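Side-chain contact in phenylacetate-CoA oxygenase subunit PaaB (Ralstonia eutropha JMP134, PDB 3EGR), which is a subunit of phenylacetate-CoA oxygenase, the multicomponent enzyme that probably epoxidises the aromatic ring of phenylacetyl-CoA during phenylacetate degradation: residues Trp54-Ser58 with Thr59-Ala63. Numbering follows the deposited sequence. Where two conformers were deposited one is given.
With SCN (thiocyanate ion), chain C.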
ATOM      1  N   TRP A  54      11.236   8.318   5.806  1.00 20.50           N
ATOM      2  CA  TRP A  54      10.160   7.630   5.087  1.00 20.26           C
ATOM      3  C   TRP A  54       9.727   6.400   5.869  1.00 20.75           C
ATOM      4  O   TRP A  54      10.574   5.588   6.275  1.00 21.33           O
ATOM      5  CB  TRP A  54      10.623   7.155   3.712  1.00 19.50           C
ATOM      6  CG  TRP A  54      10.849   8.214   2.693  1.00 19.24           C
ATOM      7  CD1 TRP A  54      10.608   9.548   2.827  1.00 20.32           C
ATOM      8  CD2 TRP A  54      11.314   8.019   1.352  1.00 19.16           C
ATOM      9  NE1 TRP A  54      10.911  10.203   1.655  1.00 21.42           N
ATOM     10  CE2 TRP A  54      11.346   9.287   0.733  1.00 19.86           C
ATOM     11  CE3 TRP A  54      11.709   6.897   0.612  1.00 19.62           C
ATOM     12  CZ2 TRP A  54      11.766   9.467  -0.585  1.00 18.52           C
ATOM     13  CZ3 TRP A  54      12.122   7.074  -0.707  1.00 19.23           C
ATOM     14  CH2 TRP A  54      12.155   8.353  -1.286  1.00 19.39           C
ATOM     15  N   VAL A  55       8.416   6.261   6.063  1.00 20.55           N
ATOM     16  CA  VAL A  55       7.844   5.049   6.618  1.00 20.28           C
ATOM     17  C   VAL A  55       6.942   4.389   5.580  1.00 22.66           C
ATOM     18  O   VAL A  55       6.247   5.059   4.801  1.00 24.09           O
ATOM     19  CB  VAL A  55       7.064   5.297   7.945  1.00 19.88           C
ATOM     20  CG1 VAL A  55       8.019   5.773   9.041  1.00 18.28           C
ATOM     21  CG2 VAL A  55       5.873   6.258   7.748  1.00 19.35           C
ATOM     22  N   VAL A  56       6.967   3.060   5.589  1.00 24.03           N
ATOM     23  CA  VAL A  56       6.245   2.233   4.628  1.00 23.77           C
ATOM     24  C   VAL A  56       5.727   1.003   5.353  1.00 24.05           C
ATOM     25  O   VAL A  56       6.500   0.310   6.034  1.00 23.37           O
ATOM     26  CB  VAL A  56       7.176   1.745   3.509  1.00 23.55           C
ATOM     27  CG1 VAL A  56       6.380   1.101   2.426  1.00 23.94           C
ATOM     28  CG2 VAL A  56       7.993   2.905   2.976  1.00 24.17           C
ATOM     29  N   PRO A  57       4.417   0.727   5.234  1.00 24.21           N
ATOM     30  CA  PRO A  57       3.944  -0.521   5.795  1.00 23.83           C
ATOM     31  C   PRO A  57       4.636  -1.669   5.085  1.00 23.05           C
ATOM     32  O   PRO A  57       4.766  -1.628   3.856  1.00 22.75           O
ATOM     33  CB  PRO A  57       2.438  -0.511   5.492  1.00 24.91           C
ATOM     34  CG  PRO A  57       2.206   0.561   4.549  1.00 23.90           C
ATOM     35  CD  PRO A  57       3.339   1.509   4.610  1.00 24.18           C
ATOM     36  N   SER A  58       5.093  -2.650   5.864  0.50 22.37           N
ATOM     37  CA  SER A  58       5.752  -3.851   5.352  0.50 22.71           C
ATOM     38  C   SER A  58       5.028  -4.495   4.170  0.50 22.52           C
ATOM     39  O   SER A  58       5.653  -4.894   3.189  0.50 24.04           O
ATOM     40  CB  SER A  58       5.884  -4.888   6.473  0.50 24.11           C
ATOM     41  OG  SER A  58       6.923  -4.552   7.376  0.50 25.39           O
ATOM     42  N   THR A  59       3.707  -4.580   4.258  1.00 21.45           N
ATOM     43  CA  THR A  59       2.922  -5.215   3.227  1.00 19.13           C
ATOM     44  C   THR A  59       3.092  -4.547   1.878  1.00 18.35           C
ATOM     45  O   THR A  59       2.779  -5.130   0.873  1.00 22.03           O
ATOM     46  CB  THR A  59       1.441  -5.288   3.626  1.00 19.51           C
ATOM     47  OG1 THR A  59       0.972  -3.988   4.043  1.00 20.60           O
ATOM     48  CG2 THR A  59       1.287  -6.303   4.760  1.00 17.53           C
ATOM     49  N   ALA A  60       3.605  -3.327   1.839  1.00 19.91           N
ATOM     50  CA  ALA A  60       3.760  -2.600   0.580  1.00 19.33           C
ATOM     51  C   ALA A  60       5.058  -2.963  -0.165  1.00 19.63           C
ATOM     52  O   ALA A  60       5.229  -2.582  -1.315  1.00 22.53           O
ATOM     53  CB  ALA A  60       3.689  -1.100   0.841  1.00 16.88           C
ATOM     54  N   ILE A  61       5.964  -3.688   0.481  1.00 19.47           N
ATOM     55  CA  ILE A  61       7.262  -4.015  -0.109  1.00 21.14           C
ATOM     56  C   ILE A  61       7.218  -5.391  -0.753  1.00 21.00           C
ATOM     57  O   ILE A  61       6.833  -6.343  -0.109  1.00 24.98           O
ATOM     58  CB  ILE A  61       8.388  -4.009   0.985  1.00 21.37           C
ATOM     59  CG1 ILE A  61       8.583  -2.596   1.542  1.00 21.73           C
ATOM     60  CG2 ILE A  61       9.686  -4.488   0.416  1.00 20.13           C
ATOM     61  CD1 ILE A  61       9.152  -2.557   2.925  1.00 21.16           C
ATOM     62  N   THR A  62       7.609  -5.490  -2.011  1.00 20.89           N
ATOM     63  CA  THR A  62       7.829  -6.770  -2.673  1.00 19.80           C
ATOM     64  C   THR A  62       9.344  -6.921  -2.872  1.00 20.66           C
ATOM     65  O   THR A  62       9.987  -6.055  -3.489  1.00 19.06           O
ATOM     66  CB  THR A  62       7.146  -6.784  -4.039  1.00 20.10           C
ATOM     67  OG1 THR A  62       5.804  -6.305  -3.895  1.00 20.86           O
ATOM     68  CG2 THR A  62       7.133  -8.167  -4.645  1.00 17.47           C
ATOM     69  N   ALA A  63       9.910  -8.001  -2.322  1.00 20.17           N
ATOM     70  CA  ALA A  63      11.348  -8.290  -2.420  1.00 18.16           C
ATOM     71  C   ALA A  63      11.626  -9.248  -3.563  1.00 19.17           C
ATOM     72  O   ALA A  63      10.751  -9.993  -3.994  1.00 19.08           O
ATOM     73  CB  ALA A  63      11.854  -8.866  -1.144  1.00 14.02           C
TER
HETATM   74  S   SCN C  96       9.904  -7.304   3.169  1.00 69.85           S
HETATM   75  C   SCN C  96      10.069  -6.444   4.748  1.00 64.03           C
HETATM   76  N   SCN C  96       9.481  -5.761   5.700  1.00 64.28           N
HETATM   77  O   HOH W   1       6.319  -7.228   2.375  1.00 35.46           O
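Ala60 N reaches back to Pro57 O at 2.9 Å, and Ile61 N to Ser58 O at 3.0 Å, two successive i to i+3 hydrogen bonds that wind the chain into a short 3-10 turn after strand 52-57. A water donates to both Ser58 O and Ile61 O and so bridges the turn.

Apolar side chains pack against the turn. The methyl of Ala60 meets one branch of Val56, CB to CG1 at 3.8 Å. With CG1 anti to the backbone N (chi1 -171°), that branch is directed at the Ala60 methyl. Pro57 CG lies farther from the same methyl, at 4.3 Å. Ile61 CG2 lies 3.9 Å from the sulfur of a thiocyanate ion, probably from the crystallisation liquor. Ser58 OG lies 3.3 Å from the thiocyanate N and also near Glu11 OE2. Its one proton could serve either, and both bonds would be weak. Ser58 has two deposited conformers, so this is doubtful.

The turn redirects the chain from strand 52-57, outermost of the three in this chain's antiparallel sheet, to strand 62-63. Val56 and Pro57 also pack on strand 9-15, and Val55 on helix 33-45. Trp54, Val55, Thr62 and Ala63 pair with a strand of the second subunit, another copy of this protein, which continues the sheet across the interface.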